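Local coordinates for protein dinoflagellate luciferase (Lingulodinium polyedrum, PDB 1VPR) that catalyses, as the third of three homologous luciferase domains, the oxidation of dinoflagellate luciferin by molecular oxygen with emission of blue light, at residues 5-10 with 310-315; 14-19 with 206-211; 218-223 with 228-233. All coordinates share one frame; numbering follows the deposited sequence.

Contact 1: 5-10 with 310-315; sequences GFEAGD and PESDPI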
loop_
_atom_site.group_PDB
_atom_site.type_symbol
_atom_site.label_atom_id
_atom_site.label_comp_id
_atom_site.label_asym_id
_atom_site.label_seq_id
_atom_site.Cartn_x
_atom_site.Cartn_y
_atom_site.Cartn_z
ATOM N N GLY A 5 10.564 6.742 -15.800
ATOM C CA GLY A 5 10.326 7.027 -14.398
ATOM C C GLY A 5 10.381 5.787 -13.519
ATOM O O GLY A 5 10.097 5.852 -12.315
ATOM N N PHE A 6 10.746 4.648 -14.098
ATOM C CA PHE A 6 10.814 3.438 -13.293
ATOM C C PHE A 6 12.245 3.156 -12.863
ATOM O O PHE A 6 13.145 3.931 -13.167
ATOM C CB PHE A 6 10.202 2.246 -14.047
ATOM C CG PHE A 6 8.705 2.363 -14.240
ATOM C CD1 PHE A 6 8.178 2.971 -15.381
ATOM C CD2 PHE A 6 7.827 1.923 -13.253
ATOM C CE1 PHE A 6 6.800 3.145 -15.536
ATOM C CE2 PHE A 6 6.449 2.090 -13.396
ATOM C CZ PHE A 6 5.931 2.704 -14.541
ATOM N N GLU A 7 12.442 2.062 -12.134
ATOM C CA GLU A 7 13.770 1.688 -11.649
ATOM C C GLU A 7 14.731 1.461 -12.818
ATOM O O GLU A 7 14.353 0.898 -13.858
ATOM C CB GLU A 7 13.679 0.410 -10.817
ATOM C CG GLU A 7 14.949 0.040 -10.062
ATOM C CD GLU A 7 15.077 0.767 -8.733
ATOM O OE1 GLU A 7 14.062 0.843 -8.012
ATOM O OE2 GLU A 7 16.183 1.244 -8.405
ATOM N N ALA A 8 15.973 1.908 -12.648
ATOM C CA ALA A 8 16.979 1.738 -13.687
ATOM C C ALA A 8 17.304 0.252 -13.767
ATOM O O ALA A 8 17.492 -0.407 -12.740
ATOM C CB ALA A 8 18.237 2.537 -13.346
ATOM N N GLY A 9 17.361 -0.280 -14.979
ATOM C CA GLY A 9 17.669 -1.687 -15.126
ATOM C C GLY A 9 16.980 -2.245 -16.345
ATOM O O GLY A 9 15.942 -1.727 -16.768
ATOM N N ASP A 10 17.557 -3.299 -16.912
ATOM C CA ASP A 10 16.997 -3.932 -18.097
ATOM C C ASP A 10 16.757 -5.418 -17.896
ATOM O O ASP A 10 16.448 -6.125 -18.854
ATOM C CB ASP A 10 17.939 -3.730 -19.289
ATOM C CG ASP A 10 19.391 -3.644 -18.864
ATOM O OD1 ASP A 10 19.796 -4.420 -17.972
ATOM O OD2 ASP A 10 20.129 -2.799 -19.420
ATOM N N PRO A 310 16.723 -4.945 -0.795
ATOM C CA PRO A 310 15.505 -4.687 -1.569
ATOM C C PRO A 310 15.795 -4.725 -3.074
ATOM O O PRO A 310 14.874 -4.888 -3.888
ATOM C CB PRO A 310 15.101 -3.292 -1.104
ATOM C CG PRO A 310 16.447 -2.630 -0.867
ATOM C CD PRO A 310 17.161 -3.729 -0.090
ATOM N N GLU A 311 17.072 -4.587 -3.431
ATOM C CA GLU A 311 17.490 -4.563 -4.844
ATOM C C GLU A 311 16.644 -3.530 -5.587
ATOM O O GLU A 311 16.074 -3.795 -6.651
ATOM C CB GLU A 311 17.334 -5.957 -5.472
ATOM C CG GLU A 311 18.378 -6.951 -4.947
ATOM C CD GLU A 311 18.458 -8.230 -5.771
ATOM O OE1 GLU A 311 17.761 -9.209 -5.448
ATOM O OE2 GLU A 311 19.218 -8.252 -6.761
ATOM N N SER A 312 16.562 -2.346 -4.995
ATOM C CA SER A 312 15.778 -1.251 -5.540
ATOM C C SER A 312 16.308 -0.002 -4.859
ATOM O O SER A 312 16.688 -0.048 -3.683
ATOM C CB SER A 312 14.307 -1.475 -5.202
ATOM O OG SER A 312 13.487 -0.576 -5.936
ATOM N N ASP A 313 16.352 1.109 -5.580
ATOM C CA ASP A 313 16.892 2.349 -5.015
ATOM C C ASP A 313 15.895 3.301 -4.368
ATOM O O ASP A 313 14.745 3.351 -4.747
ATOM C CB ASP A 313 17.615 3.136 -6.101
ATOM C CG ASP A 313 18.808 2.396 -6.666
ATOM O OD1 ASP A 313 19.099 2.606 -7.868
ATOM O OD2 ASP A 313 19.451 1.623 -5.918
ATOM N N PRO A 314 16.343 4.075 -3.377
ATOM C CA PRO A 314 15.449 5.038 -2.719
ATOM C C PRO A 314 15.149 6.161 -3.721
ATOM O O PRO A 314 15.828 6.283 -4.749
ATOM C CB PRO A 314 16.305 5.602 -1.584
ATOM C CG PRO A 314 17.302 4.526 -1.301
ATOM C CD PRO A 314 17.630 3.956 -2.663
ATOM N N ILE A 315 14.141 6.975 -3.432
ATOM C CA ILE A 315 13.860 8.143 -4.262
ATOM C C ILE A 315 13.766 9.279 -3.224
ATOM O O ILE A 315 13.610 9.010 -2.011
ATOM C CB ILE A 315 12.561 8.014 -5.094
ATOM C CG1 ILE A 315 11.378 7.629 -4.206
ATOM C CG2 ILE A 315 12.757 6.975 -6.198
ATOM C CD1 ILE A 315 10.014 7.835 -4.895
#
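E7 and S312 mark the closest backbone approach of two irregular loops, their CA atoms 7.1 Å apart, too far for main chain to meet main chain; the E7 side chain bridges to a hydroxyl and a backbone N. Neither segment is helix or strand: 5-10 belongs to the N-terminal region assigned to the helical bundle family, while 310-315 follows the last strand, 297-307, of the calycin-type beta barrel. The CG of E7 stands anti to its own nitrogen (chi1 -170°) and the chain then bends at chi2, which presents the carboxylate to S312 and D313. OE2 of E7 accepts from the backbone N of D313 at 2.8 Å, on its syn side but 29° out of the carboxylate plane; OE1 lies 3.4 Å from the same N, a weak second bond. The hydroxyl OG of S312 is 2.6 Å from OE1 of E7, although D219 also competes for its single proton. K229 adds a salt bridge to OE1, a positive charge that would be expected to favour the ionised carboxylate. The carboxylates of E7 and D313, by contrast, come close as like charges, and the two side chains cross at about a right angle. Their planes are turned 67° apart, with OE2 of E7 and OD1 of D313, both acceptors, 3.3 Å from each other.

Contact 2: 14-19 with 206-211; sequences GGALNA and YLRINQ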
loop_
_atom_site.group_PDB
_atom_site.type_symbol
_atom_site.label_atom_id
_atom_site.label_comp_id
_atom_site.label_asym_id
_atom_site.label_seq_id
_atom_site.Cartn_x
_atom_site.Cartn_y
_atom_site.Cartn_z
ATOM N N GLY A 14 13.521 -10.506 -14.009
ATOM C CA GLY A 14 13.013 -10.091 -12.712
ATOM C C GLY A 14 13.633 -8.806 -12.205
ATOM O O GLY A 14 13.994 -7.930 -12.992
ATOM N N GLY A 15 13.764 -8.691 -10.888
ATOM C CA GLY A 15 14.327 -7.473 -10.325
ATOM C C GLY A 15 13.242 -6.432 -10.101
ATOM O O GLY A 15 12.074 -6.665 -10.434
ATOM N N ALA A 16 13.607 -5.277 -9.547
ATOM C CA ALA A 16 12.622 -4.232 -9.286
ATOM C C ALA A 16 11.985 -3.793 -10.608
ATOM O O ALA A 16 12.616 -3.869 -11.677
ATOM C CB ALA A 16 13.291 -3.026 -8.566
ATOM N N LEU A 17 10.740 -3.332 -10.530
ATOM C CA LEU A 17 10.006 -2.902 -11.711
ATOM C C LEU A 17 10.779 -1.934 -12.624
ATOM O O LEU A 17 11.242 -0.873 -12.186
ATOM C CB LEU A 17 8.675 -2.254 -11.293
ATOM C CG LEU A 17 7.662 -2.048 -12.425
ATOM C CD1 LEU A 17 7.392 -3.405 -13.072
ATOM C CD2 LEU A 17 6.355 -1.446 -11.907
ATOM N N ASN A 18 10.943 -2.291 -13.899
ATOM C CA ASN A 18 11.622 -1.371 -14.798
ATOM C C ASN A 18 10.841 -1.245 -16.113
ATOM O O ASN A 18 9.901 -2.011 -16.374
ATOM C CB ASN A 18 13.068 -1.812 -15.049
ATOM C CG ASN A 18 13.158 -3.185 -15.678
ATOM O OD1 ASN A 18 12.396 -3.509 -16.595
ATOM N ND2 ASN A 18 14.101 -3.998 -15.202
ATOM N N ALA A 19 11.226 -0.265 -16.926
ATOM C CA ALA A 19 10.560 0.004 -18.191
ATOM C C ALA A 19 10.443 -1.210 -19.113
ATOM O O ALA A 19 9.437 -1.362 -19.804
ATOM C CB ALA A 19 11.263 1.155 -18.904
ATOM N N TYR A 206 4.465 -8.780 -3.185
ATOM C CA TYR A 206 5.738 -8.458 -2.548
ATOM C C TYR A 206 5.813 -7.024 -2.048
ATOM O O TYR A 206 4.927 -6.207 -2.290
ATOM C CB TYR A 206 6.856 -8.587 -3.574
ATOM C CG TYR A 206 6.832 -7.447 -4.586
ATOM C CD1 TYR A 206 5.934 -7.444 -5.644
ATOM C CD2 TYR A 206 7.664 -6.341 -4.440
ATOM C CE1 TYR A 206 5.864 -6.359 -6.538
ATOM C CE2 TYR A 206 7.598 -5.248 -5.318
ATOM C CZ TYR A 206 6.700 -5.264 -6.360
ATOM O OH TYR A 206 6.626 -4.186 -7.216
ATOM N N LEU A 207 6.921 -6.730 -1.380
ATOM C CA LEU A 207 7.265 -5.371 -0.952
ATOM C C LEU A 207 8.793 -5.317 -0.970
ATOM O O LEU A 207 9.434 -6.291 -0.586
ATOM C CB LEU A 207 6.793 -5.045 0.463
ATOM C CG LEU A 207 5.315 -4.789 0.788
ATOM C CD1 LEU A 207 5.211 -4.578 2.323
ATOM C CD2 LEU A 207 4.784 -3.546 0.024
ATOM N N ARG A 208 9.366 -4.201 -1.432
ATOM C CA ARG A 208 10.815 -3.981 -1.412
ATOM C C ARG A 208 10.909 -2.700 -0.587
ATOM O O ARG A 208 10.285 -1.689 -0.917
ATOM C CB ARG A 208 11.368 -3.739 -2.816
ATOM C CG ARG A 208 11.284 -4.946 -3.750
ATOM C CD ARG A 208 11.790 -4.599 -5.176
ATOM N NE ARG A 208 11.604 -5.702 -6.135
ATOM C CZ ARG A 208 12.513 -6.632 -6.442
ATOM N NH1 ARG A 208 12.207 -7.582 -7.327
ATOM N NH2 ARG A 208 13.730 -6.619 -5.901
ATOM N N ILE A 209 11.667 -2.729 0.501
ATOM C CA ILE A 209 11.743 -1.562 1.364
ATOM C C ILE A 209 13.172 -1.132 1.596
ATOM O O ILE A 209 14.053 -1.956 1.875
ATOM C CB ILE A 209 11.120 -1.875 2.750
ATOM C CG1 ILE A 209 9.666 -2.277 2.593
ATOM C CG2 ILE A 209 11.230 -0.659 3.691
ATOM C CD1 ILE A 209 9.052 -2.834 3.919
ATOM N N ASN A 210 13.400 0.160 1.462
ATOM C CA ASN A 210 14.692 0.744 1.738
ATOM C C ASN A 210 14.324 1.481 3.005
ATOM O O ASN A 210 13.395 2.302 2.990
ATOM C CB ASN A 210 15.085 1.768 0.673
ATOM C CG ASN A 210 15.881 1.150 -0.452
ATOM O OD1 ASN A 210 17.105 1.001 -0.351
ATOM N ND2 ASN A 210 15.193 0.767 -1.520
ATOM N N GLN A 211 15.020 1.199 4.094
ATOM C CA GLN A 211 14.718 1.883 5.347
ATOM C C GLN A 211 15.965 2.506 5.946
ATOM O O GLN A 211 16.996 1.845 6.054
ATOM C CB GLN A 211 14.098 0.916 6.367
ATOM C CG GLN A 211 14.056 1.522 7.804
ATOM C CD GLN A 211 13.363 0.652 8.842
ATOM O OE1 GLN A 211 13.413 -0.575 8.784
ATOM N NE2 GLN A 211 12.727 1.292 9.821
HETATM O O HOH W 1 9.642 -3.146 -7.640
#
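The side chain of R208 leaves strand 206-211 with CG anti to the carbonyl carbon (chi1 -67°) and runs extended from CG to NE, carrying its guanidinium to the backbone of G15 and A16. The peptide joining those residues lies against one face of the group: N of A16 sits 3.5 Å above the guanidinium plane, over its centre, and C of G15 is 3.2 Å from NH1 of R208. This is contact over a face, without a direct hydrogen bond; O of G15 is close to NH1, but at a poor angle. CB of A16 adds an apolar touch, 4.0 Å from CD of R208. The N-H groups of R208 are spent elsewhere, NE on the carbonyl of G68, NH1 on that of K70 and NH2 on that of P310, three bonds that fix its rotation. An alanine in place of R208 would lose the flat surface under the G15-A16 peptide and is likely to leave these three carbonyls without their shared donor. A water supplies the polar link between the segments, accepting from N of L17 at 3.1 Å and lying 3.2 Å from OH of Y206. In the barrel, strand 206-212 runs between strands 163-169 and 215-219, and from it R208 reaches across to pack against the N-terminal loop that precedes strand 29-30.

Contact 3: 218-223 with 228-233; sequences VDASVA and AKRTWK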
loop_
_atom_site.group_PDB
_atom_site.type_symbol
_atom_site.label_atom_id
_atom_site.label_comp_id
_atom_site.label_asym_id
_atom_site.label_seq_id
_atom_site.Cartn_x
_atom_site.Cartn_y
_atom_site.Cartn_z
ATOM N N VAL A 218 9.353 2.594 -0.425
ATOM C CA VAL A 218 8.673 1.319 -0.552
ATOM C C VAL A 218 8.183 1.050 -1.977
ATOM O O VAL A 218 7.519 1.888 -2.586
ATOM C CB VAL A 218 7.437 1.248 0.419
ATOM C CG1 VAL A 218 6.706 -0.093 0.280
ATOM C CG2 VAL A 218 7.891 1.446 1.858
ATOM N N ASP A 219 8.550 -0.110 -2.502
ATOM C CA ASP A 219 8.107 -0.538 -3.821
ATOM C C ASP A 219 6.970 -1.490 -3.488
ATOM O O ASP A 219 7.157 -2.448 -2.718
ATOM C CB ASP A 219 9.237 -1.263 -4.563
ATOM C CG ASP A 219 10.431 -0.351 -4.800
ATOM O OD1 ASP A 219 10.384 0.462 -5.733
ATOM O OD2 ASP A 219 11.414 -0.399 -4.031
ATOM N N ALA A 220 5.794 -1.198 -4.041
ATOM C CA ALA A 220 4.576 -1.983 -3.828
ATOM C C ALA A 220 3.991 -2.385 -5.179
ATOM O O ALA A 220 4.369 -1.837 -6.206
ATOM C CB ALA A 220 3.554 -1.166 -3.056
ATOM N N SER A 221 3.055 -3.328 -5.167
ATOM C CA SER A 221 2.455 -3.831 -6.401
ATOM C C SER A 221 1.723 -2.801 -7.243
ATOM O O SER A 221 0.841 -2.078 -6.739
ATOM C CB SER A 221 1.487 -4.972 -6.070
ATOM O OG SER A 221 0.750 -5.400 -7.213
ATOM N N VAL A 222 2.066 -2.742 -8.529
ATOM C CA VAL A 222 1.381 -1.820 -9.433
ATOM C C VAL A 222 0.039 -2.430 -9.873
ATOM O O VAL A 222 -0.744 -1.808 -10.582
ATOM C CB VAL A 222 2.252 -1.443 -10.649
ATOM C CG1 VAL A 222 3.363 -0.496 -10.184
ATOM C CG2 VAL A 222 2.849 -2.696 -11.308
ATOM N N ALA A 223 -0.239 -3.646 -9.427
ATOM C CA ALA A 223 -1.517 -4.252 -9.743
ATOM C C ALA A 223 -2.548 -3.576 -8.832
ATOM O O ALA A 223 -3.756 -3.595 -9.113
ATOM C CB ALA A 223 -1.473 -5.730 -9.449
ATOM N N ALA A 228 4.517 3.012 -8.392
ATOM C CA ALA A 228 5.357 1.862 -8.097
ATOM C C ALA A 228 6.216 2.062 -6.854
ATOM O O ALA A 228 6.410 1.134 -6.063
ATOM C CB ALA A 228 6.272 1.557 -9.322
ATOM N N LYS A 229 6.721 3.277 -6.690
ATOM C CA LYS A 229 7.617 3.606 -5.582
ATOM C C LYS A 229 7.213 4.865 -4.835
ATOM O O LYS A 229 6.902 5.888 -5.472
ATOM C CB LYS A 229 9.026 3.845 -6.132
ATOM C CG LYS A 229 9.570 2.701 -6.968
ATOM C CD LYS A 229 10.906 3.034 -7.650
ATOM C CE LYS A 229 11.982 3.328 -6.638
ATOM N NZ LYS A 229 12.503 2.068 -6.058
ATOM N N ARG A 230 7.249 4.816 -3.503
ATOM C CA ARG A 230 6.927 5.999 -2.700
ATOM C C ARG A 230 7.924 6.090 -1.548
ATOM O O ARG A 230 8.460 5.083 -1.080
ATOM C CB ARG A 230 5.490 5.955 -2.125
ATOM C CG ARG A 230 5.289 5.063 -0.885
ATOM C CD ARG A 230 5.056 3.614 -1.252
ATOM N NE ARG A 230 3.849 3.482 -2.077
ATOM C CZ ARG A 230 3.828 2.907 -3.283
ATOM N NH1 ARG A 230 4.942 2.418 -3.801
ATOM N NH2 ARG A 230 2.693 2.812 -3.971
ATOM N N THR A 231 8.207 7.313 -1.133
ATOM C CA THR A 231 9.114 7.552 -0.011
ATOM C C THR A 231 8.329 8.391 0.995
ATOM O O THR A 231 7.637 9.342 0.617
ATOM C CB THR A 231 10.366 8.359 -0.441
ATOM O OG1 THR A 231 11.165 7.572 -1.336
ATOM C CG2 THR A 231 11.218 8.706 0.762
ATOM N N TRP A 232 8.437 8.050 2.273
ATOM C CA TRP A 232 7.730 8.811 3.289
ATOM C C TRP A 232 8.538 8.879 4.575
ATOM O O TRP A 232 9.568 8.222 4.710
ATOM C CB TRP A 232 6.331 8.197 3.554
ATOM C CG TRP A 232 6.269 6.703 3.626
ATOM C CD1 TRP A 232 5.747 5.854 2.674
ATOM C CD2 TRP A 232 6.782 5.856 4.672
ATOM N NE1 TRP A 232 5.913 4.546 3.056
ATOM C CE2 TRP A 232 6.547 4.513 4.274
ATOM C CE3 TRP A 232 7.418 6.098 5.898
ATOM C CZ2 TRP A 232 6.932 3.417 5.058
ATOM C CZ3 TRP A 232 7.803 5.001 6.682
ATOM C CH2 TRP A 232 7.560 3.681 6.256
ATOM N N LYS A 233 8.087 9.698 5.518
ATOM C CA LYS A 233 8.781 9.811 6.794
ATOM C C LYS A 233 7.761 9.667 7.929
ATOM O O LYS A 233 6.618 10.149 7.829
ATOM C CB LYS A 233 9.519 11.159 6.903
ATOM C CG LYS A 233 10.216 11.378 8.270
ATOM C CD LYS A 233 11.022 12.697 8.298
ATOM C CE LYS A 233 11.698 12.874 9.653
ATOM N NZ LYS A 233 12.811 13.858 9.600
HETATM O O HOH W 2 6.582 -1.578 -7.617
#
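The guanidinium of R230 has CB of A220 over one face, 3.7 Å above the plane, while the carbonyl oxygens of V218 and A228 lie at its edge, in plane. NH1 of R230 donates to O of V218 at 2.9 Å; its bond to O of A228 is weak. Bends at chi2 and chi3 (-84° and -61°) fold the side chain back over its own hairpin. O of V218 therefore accepts NH1 in addition to the backbone N of R230, the two arriving from opposite faces of the carbonyl plane. The indole of W232 touches CG2 of V218, 3.9 Å from its CZ2. Beneath lies an antiparallel beta hairpin: V218 and R230 form a hydrogen-bonded pair, with N of V218 to O of R230 at 2.7 Å, and D219 and K229 a non-hydrogen-bonded one. N of A220 donates to O of A228, and a water bridges both carbonyls. The D219-K229 salt bridge is less surely placed. With R227 O and E240 engaging its other nitrogens, R230 is consistent with a buried cation probably offset by carbonyl dipoles and one carboxylate, linking the turn end of the hairpin to strand 237-241.

Overall arrangement
Contacts 1 and 2 have centres about 7 Å apart, contacts 2 and 3 about 9 Å and contacts 1 and 3 about 11 Å. The first two lie at the seam between the N-terminal region and the barrel, the third just inside, in the hairpin they adjoin. Contact 1 spans most of the modelled chain and encloses the others; contact 2 closes before contact 3 opens. Contacts 2 and 3 share the antiparallel sheet through neighbouring strands 206-212 and 215-219, and L17 packs on V222; S312 O bonds N210 between contacts 1 and 2. Two parts of one N-terminal loop thus meet the same part of the barrel through polar bonds, a water and packing, consistent with a firm join.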